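Local structure of fusion protein of Nuclear RNA export factor 2 and Protein panoramix (Drosophila melanogaster, 6IEW) at residues A[16-21]-A[79-84]; A[40-45]-A[83-88]; A[53-58]-A[68-73]. The protein links the Panoramix-binding UBA (TAP-C) domain of Nxf2 to the Nxf2-interacting region of Panoramix, partners in cotranscriptional transposon silencing in the ovary. One frame throughout, in Å; residues are numbered along the deposited sequence. Where two conformers were deposited one is given.

Overall arrangement
The model is an engineered fusion in which helix 70-93, from Panoramix, lies against the Nxf2 UBA domain, and all three interactions sample that one interface. Interactions 1 and 2 are neighbours, their centres about 7 Å apart; both draw on Val-84, and Leu-41 CD2 meets Val-18 CG1 at 3.8 Å between them. Interaction 3 sits at the N-terminal end of helix 70-93, its centre about 13 Å from that of interaction 1 and about 18 Å from that of interaction 2. Leu-21 and Phe-44 bridge the gap, with Leu-21 CD2 3.7 Å and Phe-44 CZ 4.1 Å from Phe-58 CE1. A glycerol, probably from the crystallisation liquor, lies next to Glu-17, though its close approach is doubtful.

Interaction 1: residues A[16-21]-A[79-84]; sequences QEVTGL and ARAELV
Val-18, in the last turn of helix 4-19, is where the two backbones come nearest, its CA 6.1 Å from Ala-81 CA of helix 70-93. Gly-20 then leaves helical geometry with a positive phi, and its backbone bonds to Ala-59. The polar half of the contact is Arg-80, which reaches across from helix 70-93 to two successive carbonyls of this helix end. The arginine chain bends at chi3 (60°), which sets NE facing the Nxf2 helix. NE gives a nearly straight bond to Val-18 O at 2.8 Å (N-H...O 165°), with the acceptor close to the guanidinium plane. NH2 takes Glu-17 O, also at 2.8 Å but more bent (148°) and with the oxygen a little further out of that plane. The group is thus gripped along its NE and NH2 side, which limits its rotation, and its positive charge would be favoured at the carbonyl end of a helix. In this fusion the contact joins the first helix of the UBA-type domain of Nxf2, the TAP-C fold, to the Nxf2-interacting helix of Panoramix. The Glu-17 carboxylate adds a salt bridge from OE2 to NH2 whose hydrogen bond is weak; two conformers of this glutamate were modelled, so it deserves less trust than the carbonyl bonds. Beside this polar group lies the apolar half. Val-18 CG1 rests over the backbone of the Panoramix helix, 3.8 Å from Ala-81 CA, while the same methyl meets Val-84 CG2 at 3.9 Å. Ala-81 adds its CB 4.4 Å from Val-18 CG1, and so small a side chain is consistent with the close approach to the backbone. Phe-37 and Leu-41 of helix 37-49 also pack on Val-18.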
loop_
_atom_site.group_PDB
_atom_site.type_symbol
_atom_site.label_atom_id
_atom_site.label_comp_id
_atom_site.label_asym_id
_atom_site.label_seq_id
_atom_site.Cartn_x
_atom_site.Cartn_y
_atom_site.Cartn_z
ATOM N N GLN A 16 -4.080 2.068 -1.209
ATOM C CA GLN A 16 -4.224 1.382 -2.488
ATOM C C GLN A 16 -3.584 2.177 -3.618
ATOM O O GLN A 16 -2.952 1.599 -4.511
ATOM C CB GLN A 16 -5.701 1.108 -2.789
ATOM C CG GLN A 16 -5.914 0.326 -4.086
ATOM C CD GLN A 16 -7.334 -0.185 -4.265
ATOM O OE1 GLN A 16 -8.284 0.589 -4.320
ATOM N NE2 GLN A 16 -7.478 -1.501 -4.372
ATOM N N GLU A 17 -3.734 3.505 -3.597
ATOM C CA GLU A 17 -3.184 4.326 -4.671
ATOM C C GLU A 17 -1.661 4.265 -4.687
ATOM O O GLU A 17 -1.047 4.205 -5.758
ATOM C CB GLU A 17 -3.671 5.770 -4.525
ATOM C CG GLU A 17 -3.350 6.674 -5.713
ATOM C CD GLU A 17 -1.936 7.230 -5.677
ATOM O OE1 GLU A 17 -1.363 7.342 -4.572
ATOM O OE2 GLU A 17 -1.397 7.554 -6.757
ATOM N N VAL A 18 -1.038 4.282 -3.509
ATOM C CA VAL A 18 0.422 4.243 -3.438
ATOM C C VAL A 18 0.948 2.901 -3.924
ATOM O O VAL A 18 1.881 2.837 -4.733
ATOM C CB VAL A 18 0.899 4.555 -2.009
ATOM C CG1 VAL A 18 2.405 4.313 -1.885
ATOM C CG2 VAL A 18 0.535 5.981 -1.631
ATOM N N THR A 19 0.354 1.809 -3.441
ATOM C CA THR A 19 0.929 0.483 -3.623
ATOM C C THR A 19 0.486 -0.207 -4.905
ATOM O O THR A 19 1.221 -1.054 -5.422
ATOM C CB THR A 19 0.583 -0.419 -2.430
ATOM O OG1 THR A 19 -0.841 -0.568 -2.327
ATOM C CG2 THR A 19 1.123 0.162 -1.133
ATOM N N GLY A 20 -0.692 0.110 -5.430
ATOM C CA GLY A 20 -1.186 -0.636 -6.569
ATOM C C GLY A 20 -1.578 -2.057 -6.232
ATOM O O GLY A 20 -1.521 -2.933 -7.102
ATOM N N LEU A 21 -1.955 -2.314 -4.984
ATOM C CA LEU A 21 -2.432 -3.626 -4.573
ATOM C C LEU A 21 -3.938 -3.721 -4.774
ATOM O O LEU A 21 -4.651 -2.713 -4.746
ATOM C CB LEU A 21 -2.110 -3.878 -3.099
ATOM C CG LEU A 21 -0.631 -4.034 -2.743
ATOM C CD1 LEU A 21 -0.437 -3.922 -1.236
ATOM C CD2 LEU A 21 -0.104 -5.368 -3.255
ATOM N N ALA A 79 8.882 0.518 -4.652
ATOM C CA ALA A 79 9.564 1.793 -4.848
ATOM C C ALA A 79 8.650 2.968 -4.526
ATOM O O ALA A 79 9.088 3.959 -3.925
ATOM C CB ALA A 79 10.071 1.892 -6.285
ATOM N N ARG A 80 7.383 2.886 -4.934
ATOM C CA ARG A 80 6.441 3.955 -4.623
ATOM C C ARG A 80 6.206 4.056 -3.124
ATOM O O ARG A 80 6.196 5.160 -2.563
ATOM C CB ARG A 80 5.121 3.727 -5.366
ATOM C CG ARG A 80 5.200 4.023 -6.851
ATOM C CD ARG A 80 4.004 3.477 -7.619
ATOM N NE ARG A 80 2.728 4.035 -7.175
ATOM C CZ ARG A 80 2.127 5.078 -7.740
ATOM N NH1 ARG A 80 2.686 5.696 -8.774
ATOM N NH2 ARG A 80 0.960 5.501 -7.275
ATOM N N ALA A 81 6.022 2.915 -2.456
ATOM C CA ALA A 81 5.818 2.933 -1.013
ATOM C C ALA A 81 7.038 3.492 -0.295
ATOM O O ALA A 81 6.906 4.282 0.648
ATOM C CB ALA A 81 5.493 1.522 -0.519
ATOM N N GLU A 82 8.237 3.101 -0.732
ATOM C CA GLU A 82 9.451 3.600 -0.094
ATOM C C GLU A 82 9.637 5.095 -0.325
ATOM O O GLU A 82 10.112 5.809 0.566
ATOM C CB GLU A 82 10.665 2.807 -0.575
ATOM C CG GLU A 82 10.729 1.401 -0.005
ATOM C CD GLU A 82 11.858 0.581 -0.588
ATOM O OE1 GLU A 82 12.365 0.955 -1.666
ATOM O OE2 GLU A 82 12.236 -0.436 0.032
ATOM N N LEU A 83 9.271 5.594 -1.512
ATOM C CA LEU A 83 9.400 7.028 -1.763
ATOM C C LEU A 83 8.440 7.830 -0.893
ATOM O O LEU A 83 8.807 8.889 -0.372
ATOM C CB LEU A 83 9.180 7.347 -3.243
ATOM C CG LEU A 83 9.480 8.799 -3.633
ATOM C CD1 LEU A 83 10.985 9.048 -3.664
ATOM C CD2 LEU A 83 8.843 9.156 -4.967
ATOM N N VAL A 84 7.207 7.343 -0.730
ATOM C CA VAL A 84 6.249 8.049 0.116
ATOM C C VAL A 84 6.725 8.066 1.561
ATOM O O VAL A 84 6.587 9.076 2.262
ATOM C CB VAL A 84 4.840 7.445 -0.036
ATOM C CG1 VAL A 84 3.898 8.000 1.025
ATOM C CG2 VAL A 84 4.297 7.733 -1.423
#

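Interaction 2: residues A[40-45]-A[83-88]; sequences ALKLFI and LVLEQI
Leu-41 and Leu-85 both carry CG anti to the carbonyl carbon; for Leu-85 (chi1 -73°) this brings CG to 4.0 Å from Leu-41 CB. Its chi2 (175°) then sets the two branches, with Leu-85 CD2 3.9 Å from Leu-41 CB. The other branch, Leu-85 CD1, reaches Ile-45 CD1 tip to tip at 3.6 Å. Lys-42 closes the outer edge with its aliphatic part: CG lies 3.8 Å from Leu-85 CD1, while its extended chain carries NZ on toward a weak, long ion pair with Glu-38. Leu-85 therefore sits among residues from two turns of the facing helix. The two helices run roughly antiparallel, their axes 10.4 Å apart at closest approach and 144° between their directions, as helix 70-93 of the Panoramix part packs along helix 37-49 of the Nxf2 UBA-type domain. On the inner side Leu-41 turns CD1 onto Val-84 CG1 at 3.6 Å, the two side chains crossing at about a right angle. No hydrogen bond spans the segments, and apolar contact carries the join. Phe-15, Val-18 and Thr-19 of helix 4-19 also touch Leu-41, tying it into the domain interior.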
loop_
_atom_site.group_PDB
_atom_site.type_symbol
_atom_site.label_atom_id
_atom_site.label_comp_id
_atom_site.label_asym_id
_atom_site.label_seq_id
_atom_site.Cartn_x
_atom_site.Cartn_y
_atom_site.Cartn_z
ATOM N N ALA A 40 1.128 1.207 7.593
ATOM C CA ALA A 40 0.684 0.263 6.571
ATOM C C ALA A 40 1.709 0.132 5.451
ATOM O O ALA A 40 1.967 -0.977 4.967
ATOM C CB ALA A 40 -0.678 0.683 6.019
ATOM N N LEU A 41 2.306 1.247 5.029
ATOM C CA LEU A 41 3.337 1.180 3.998
ATOM C C LEU A 41 4.535 0.374 4.479
ATOM O O LEU A 41 5.058 -0.481 3.752
ATOM C CB LEU A 41 3.759 2.590 3.581
ATOM C CG LEU A 41 2.673 3.415 2.890
ATOM C CD1 LEU A 41 3.158 4.840 2.667
ATOM C CD2 LEU A 41 2.254 2.780 1.572
ATOM N N LYS A 42 4.980 0.625 5.715
ATOM C CA LYS A 42 6.084 -0.149 6.273
ATOM C C LYS A 42 5.727 -1.625 6.369
ATOM O O LYS A 42 6.568 -2.498 6.107
ATOM C CB LYS A 42 6.455 0.383 7.657
ATOM C CG LYS A 42 7.042 1.777 7.661
ATOM C CD LYS A 42 7.395 2.194 9.077
ATOM C CE LYS A 42 8.028 3.574 9.103
ATOM N NZ LYS A 42 8.339 4.004 10.497
ATOM N N LEU A 43 4.491 -1.925 6.765
ATOM C CA LEU A 43 4.065 -3.313 6.882
ATOM C C LEU A 43 4.039 -3.998 5.523
ATOM O O LEU A 43 4.433 -5.164 5.402
ATOM C CB LEU A 43 2.696 -3.371 7.559
ATOM C CG LEU A 43 2.107 -4.764 7.763
ATOM C CD1 LEU A 43 3.042 -5.638 8.585
ATOM C CD2 LEU A 43 0.740 -4.673 8.423
ATOM N N PHE A 44 3.586 -3.288 4.488
ATOM C CA PHE A 44 3.625 -3.836 3.135
ATOM C C PHE A 44 5.049 -4.192 2.726
ATOM O O PHE A 44 5.299 -5.272 2.178
ATOM C CB PHE A 44 3.020 -2.832 2.151
ATOM C CG PHE A 44 3.408 -3.079 0.715
ATOM C CD1 PHE A 44 3.124 -4.291 0.097
ATOM C CD2 PHE A 44 4.051 -2.095 -0.017
ATOM C CE1 PHE A 44 3.489 -4.514 -1.221
ATOM C CE2 PHE A 44 4.409 -2.307 -1.334
ATOM C CZ PHE A 44 4.135 -3.520 -1.938
ATOM N N ILE A 45 5.995 -3.288 2.983
ATOM C CA ILE A 45 7.384 -3.538 2.601
ATOM C C ILE A 45 7.940 -4.754 3.334
ATOM O O ILE A 45 8.650 -5.582 2.747
ATOM C CB ILE A 45 8.227 -2.269 2.822
ATOM C CG1 ILE A 45 7.809 -1.199 1.815
ATOM C CG2 ILE A 45 9.715 -2.579 2.715
ATOM C CD1 ILE A 45 8.226 0.188 2.206
ATOM N N LEU A 83 9.271 5.594 -1.512
ATOM C CA LEU A 83 9.400 7.028 -1.763
ATOM C C LEU A 83 8.440 7.830 -0.893
ATOM O O LEU A 83 8.807 8.889 -0.372
ATOM C CB LEU A 83 9.180 7.347 -3.243
ATOM C CG LEU A 83 9.480 8.799 -3.633
ATOM C CD1 LEU A 83 10.985 9.048 -3.664
ATOM C CD2 LEU A 83 8.843 9.156 -4.967
ATOM N N VAL A 84 7.207 7.343 -0.730
ATOM C CA VAL A 84 6.249 8.049 0.116
ATOM C C VAL A 84 6.725 8.066 1.561
ATOM O O VAL A 84 6.587 9.076 2.262
ATOM C CB VAL A 84 4.840 7.445 -0.036
ATOM C CG1 VAL A 84 3.898 8.000 1.025
ATOM C CG2 VAL A 84 4.297 7.733 -1.423
ATOM N N LEU A 85 7.296 6.952 2.031
ATOM C CA LEU A 85 7.852 6.925 3.380
ATOM C C LEU A 85 8.955 7.966 3.543
ATOM O O LEU A 85 9.034 8.640 4.579
ATOM C CB LEU A 85 8.362 5.524 3.718
ATOM C CG LEU A 85 7.286 4.469 3.994
ATOM C CD1 LEU A 85 7.918 3.113 4.195
ATOM C CD2 LEU A 85 6.476 4.852 5.220
ATOM N N GLU A 86 9.806 8.119 2.525
ATOM C CA GLU A 86 10.835 9.153 2.572
ATOM C C GLU A 86 10.215 10.542 2.605
ATOM O O GLU A 86 10.678 11.421 3.342
ATOM C CB GLU A 86 11.768 9.022 1.367
ATOM C CG GLU A 86 12.720 7.842 1.428
ATOM C CD GLU A 86 13.558 7.708 0.168
ATOM O OE1 GLU A 86 13.264 8.406 -0.827
ATOM O OE2 GLU A 86 14.514 6.904 0.175
ATOM N N GLN A 87 9.170 10.760 1.804
ATOM C CA GLN A 87 8.493 12.052 1.795
ATOM C C GLN A 87 7.870 12.358 3.150
ATOM O O GLN A 87 7.915 13.503 3.617
ATOM C CB GLN A 87 7.430 12.071 0.697
ATOM C CG GLN A 87 7.997 11.976 -0.709
ATOM C CD GLN A 87 6.934 11.705 -1.752
ATOM O OE1 GLN A 87 5.777 11.438 -1.424
ATOM N NE2 GLN A 87 7.322 11.770 -3.021
ATOM N N ILE A 88 7.280 11.347 3.794
ATOM C CA ILE A 88 6.672 11.550 5.109
ATOM C C ILE A 88 7.728 11.977 6.118
ATOM O O ILE A 88 7.528 12.919 6.895
ATOM C CB ILE A 88 5.921 10.282 5.554
ATOM C CG1 ILE A 88 4.685 10.065 4.677
ATOM C CG2 ILE A 88 5.546 10.363 7.029
ATOM C CD1 ILE A 88 4.006 8.725 4.895
#

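Interaction 3: residues A[53-58]-A[68-73]; sequences IPDLAF and LSKADK
Lys-70 lays its aliphatic chain across Asp-55, and this is the close part of the contact. The lysine is bent at chi2 (-66°), which brings CD back toward the Nxf2 segment, 3.3 Å from Asp-55 O. The next carbon, Lys-70 CE, lies 3.1 Å from Asp-55 O, and Lys-70 CB passes 3.8 Å from Asp-55 OD2. The Asp-55 carboxylate does not pair with the ammonium, which lies well away; OD1 instead makes a salt bridge with Arg-74, one turn further along the Panoramix helix. Deeper in, Phe-58 packs its CB against Lys-73 CB at 4.2 Å and is buried, with Leu-21, Phe-44 and Ala-77 also around its side chain.

The looser side is polar and mediated by water. Lys-73 stretches out fully, Lys-70 turns at chi4 (-74°) to place NZ, and both ammonium groups donate to one water, from Lys-70 NZ at 2.9 Å and from Lys-73 NZ at 2.7 Å. Accepting from both ammonium groups, the water may lessen the repulsion between them; it gives a hydrogen to Phe-58 O at 2.8 Å. No direct hydrogen bond joins the segments. Ser-69 occupies the N-cap of helix 70-93, its OG accepting from Asp-72 N at 3.1 Å: a capped helix start, here from Panoramix, set beside the C-terminal 3-10 turn of the Nxf2 UBA-type domain within an engineered fusion.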
loop_
_atom_site.group_PDB
_atom_site.type_symbol
_atom_site.label_atom_id
_atom_site.label_comp_id
_atom_site.label_asym_id
_atom_site.label_seq_id
_atom_site.Cartn_x
_atom_site.Cartn_y
_atom_site.Cartn_z
ATOM N N ILE A 53 3.423 -11.494 0.077
ATOM C CA ILE A 53 2.565 -10.792 -0.876
ATOM C C ILE A 53 2.559 -11.568 -2.188
ATOM O O ILE A 53 3.541 -11.514 -2.945
ATOM C CB ILE A 53 3.026 -9.344 -1.098
ATOM C CG1 ILE A 53 3.145 -8.595 0.234
ATOM C CG2 ILE A 53 2.059 -8.617 -2.033
ATOM C CD1 ILE A 53 1.817 -8.357 0.935
ATOM N N PRO A 54 1.490 -12.293 -2.504
ATOM C CA PRO A 54 1.459 -13.052 -3.758
ATOM C C PRO A 54 1.536 -12.139 -4.973
ATOM O O PRO A 54 1.154 -10.968 -4.920
ATOM C CB PRO A 54 0.102 -13.767 -3.708
ATOM C CG PRO A 54 -0.267 -13.790 -2.254
ATOM C CD PRO A 54 0.281 -12.518 -1.690
ATOM N N ASP A 55 2.035 -12.698 -6.080
ATOM C CA ASP A 55 2.009 -11.990 -7.357
ATOM C C ASP A 55 0.619 -11.440 -7.660
ATOM O O ASP A 55 0.477 -10.305 -8.127
ATOM C CB ASP A 55 2.423 -12.929 -8.491
ATOM C CG ASP A 55 3.924 -13.067 -8.643
ATOM O OD1 ASP A 55 4.681 -12.553 -7.794
ATOM O OD2 ASP A 55 4.349 -13.695 -9.637
ATOM N N LEU A 56 -0.424 -12.233 -7.401
ATOM C CA LEU A 56 -1.774 -11.815 -7.763
ATOM C C LEU A 56 -2.282 -10.646 -6.928
ATOM O O LEU A 56 -3.339 -10.094 -7.251
ATOM C CB LEU A 56 -2.759 -12.994 -7.704
ATOM C CG LEU A 56 -3.013 -13.775 -6.409
ATOM C CD1 LEU A 56 -3.825 -12.984 -5.386
ATOM C CD2 LEU A 56 -3.735 -15.073 -6.739
ATOM N N ALA A 57 -1.573 -10.268 -5.863
ATOM C CA ALA A 57 -1.994 -9.113 -5.085
ATOM C C ALA A 57 -1.771 -7.801 -5.817
ATOM O O ALA A 57 -2.307 -6.779 -5.384
ATOM C CB ALA A 57 -1.274 -9.090 -3.737
ATOM N N PHE A 58 -1.013 -7.800 -6.908
ATOM C CA PHE A 58 -0.687 -6.568 -7.612
ATOM C C PHE A 58 -1.691 -6.329 -8.729
ATOM O O PHE A 58 -1.880 -7.186 -9.602
ATOM C CB PHE A 58 0.751 -6.615 -8.123
ATOM C CG PHE A 58 1.755 -6.658 -7.014
ATOM C CD1 PHE A 58 2.120 -5.493 -6.359
ATOM C CD2 PHE A 58 2.291 -7.860 -6.589
ATOM C CE1 PHE A 58 3.022 -5.527 -5.317
ATOM C CE2 PHE A 58 3.197 -7.897 -5.546
ATOM C CZ PHE A 58 3.560 -6.727 -4.911
ATOM N N LEU A 68 3.128 -4.375 -17.730
ATOM C CA LEU A 68 4.205 -4.762 -16.831
ATOM C C LEU A 68 4.042 -6.202 -16.368
ATOM O O LEU A 68 2.926 -6.676 -16.137
ATOM C CB LEU A 68 4.229 -3.849 -15.604
ATOM C CG LEU A 68 4.509 -2.366 -15.823
ATOM C CD1 LEU A 68 4.635 -1.656 -14.483
ATOM C CD2 LEU A 68 5.763 -2.178 -16.657
ATOM N N SER A 69 5.169 -6.890 -16.225
ATOM C CA SER A 69 5.175 -8.188 -15.579
ATOM C C SER A 69 4.839 -8.029 -14.100
ATOM O O SER A 69 4.893 -6.933 -13.536
ATOM C CB SER A 69 6.556 -8.827 -15.696
ATOM O OG SER A 69 7.517 -8.070 -14.973
ATOM N N LYS A 70 4.483 -9.148 -13.469
ATOM C CA LYS A 70 4.226 -9.122 -12.033
ATOM C C LYS A 70 5.469 -8.694 -11.258
ATOM O O LYS A 70 5.371 -7.928 -10.293
ATOM C CB LYS A 70 3.716 -10.485 -11.559
ATOM C CG LYS A 70 2.270 -10.791 -11.946
ATOM C CD LYS A 70 1.300 -9.842 -11.251
ATOM C CE LYS A 70 -0.124 -10.406 -11.193
ATOM N NZ LYS A 70 -0.847 -10.385 -12.493
ATOM N N ALA A 71 6.649 -9.153 -11.685
ATOM C CA ALA A 71 7.882 -8.764 -11.005
ATOM C C ALA A 71 8.111 -7.260 -11.081
ATOM O O ALA A 71 8.548 -6.641 -10.103
ATOM C CB ALA A 71 9.074 -9.521 -11.591
ATOM N N ASP A 72 7.825 -6.655 -12.234
ATOM C CA ASP A 72 8.024 -5.216 -12.369
ATOM C C ASP A 72 6.930 -4.415 -11.680
ATOM O O ASP A 72 7.184 -3.292 -11.230
ATOM C CB ASP A 72 8.173 -4.830 -13.839
ATOM C CG ASP A 72 9.520 -5.247 -14.412
ATOM O OD1 ASP A 72 10.399 -5.655 -13.625
ATOM O OD2 ASP A 72 9.690 -5.172 -15.641
ATOM N N LYS A 73 5.717 -4.963 -11.590
ATOM C CA LYS A 73 4.690 -4.330 -10.770
ATOM C C LYS A 73 5.089 -4.342 -9.301
ATOM O O LYS A 73 4.881 -3.355 -8.582
ATOM C CB LYS A 73 3.353 -5.047 -10.960
ATOM C CG LYS A 73 2.702 -4.795 -12.311
ATOM C CD LYS A 73 1.498 -5.697 -12.531
ATOM C CE LYS A 73 0.790 -5.335 -13.821
ATOM N NZ LYS A 73 -0.263 -6.326 -14.176
HETATM O O HOH W 1 -1.743 -7.669 -12.371
#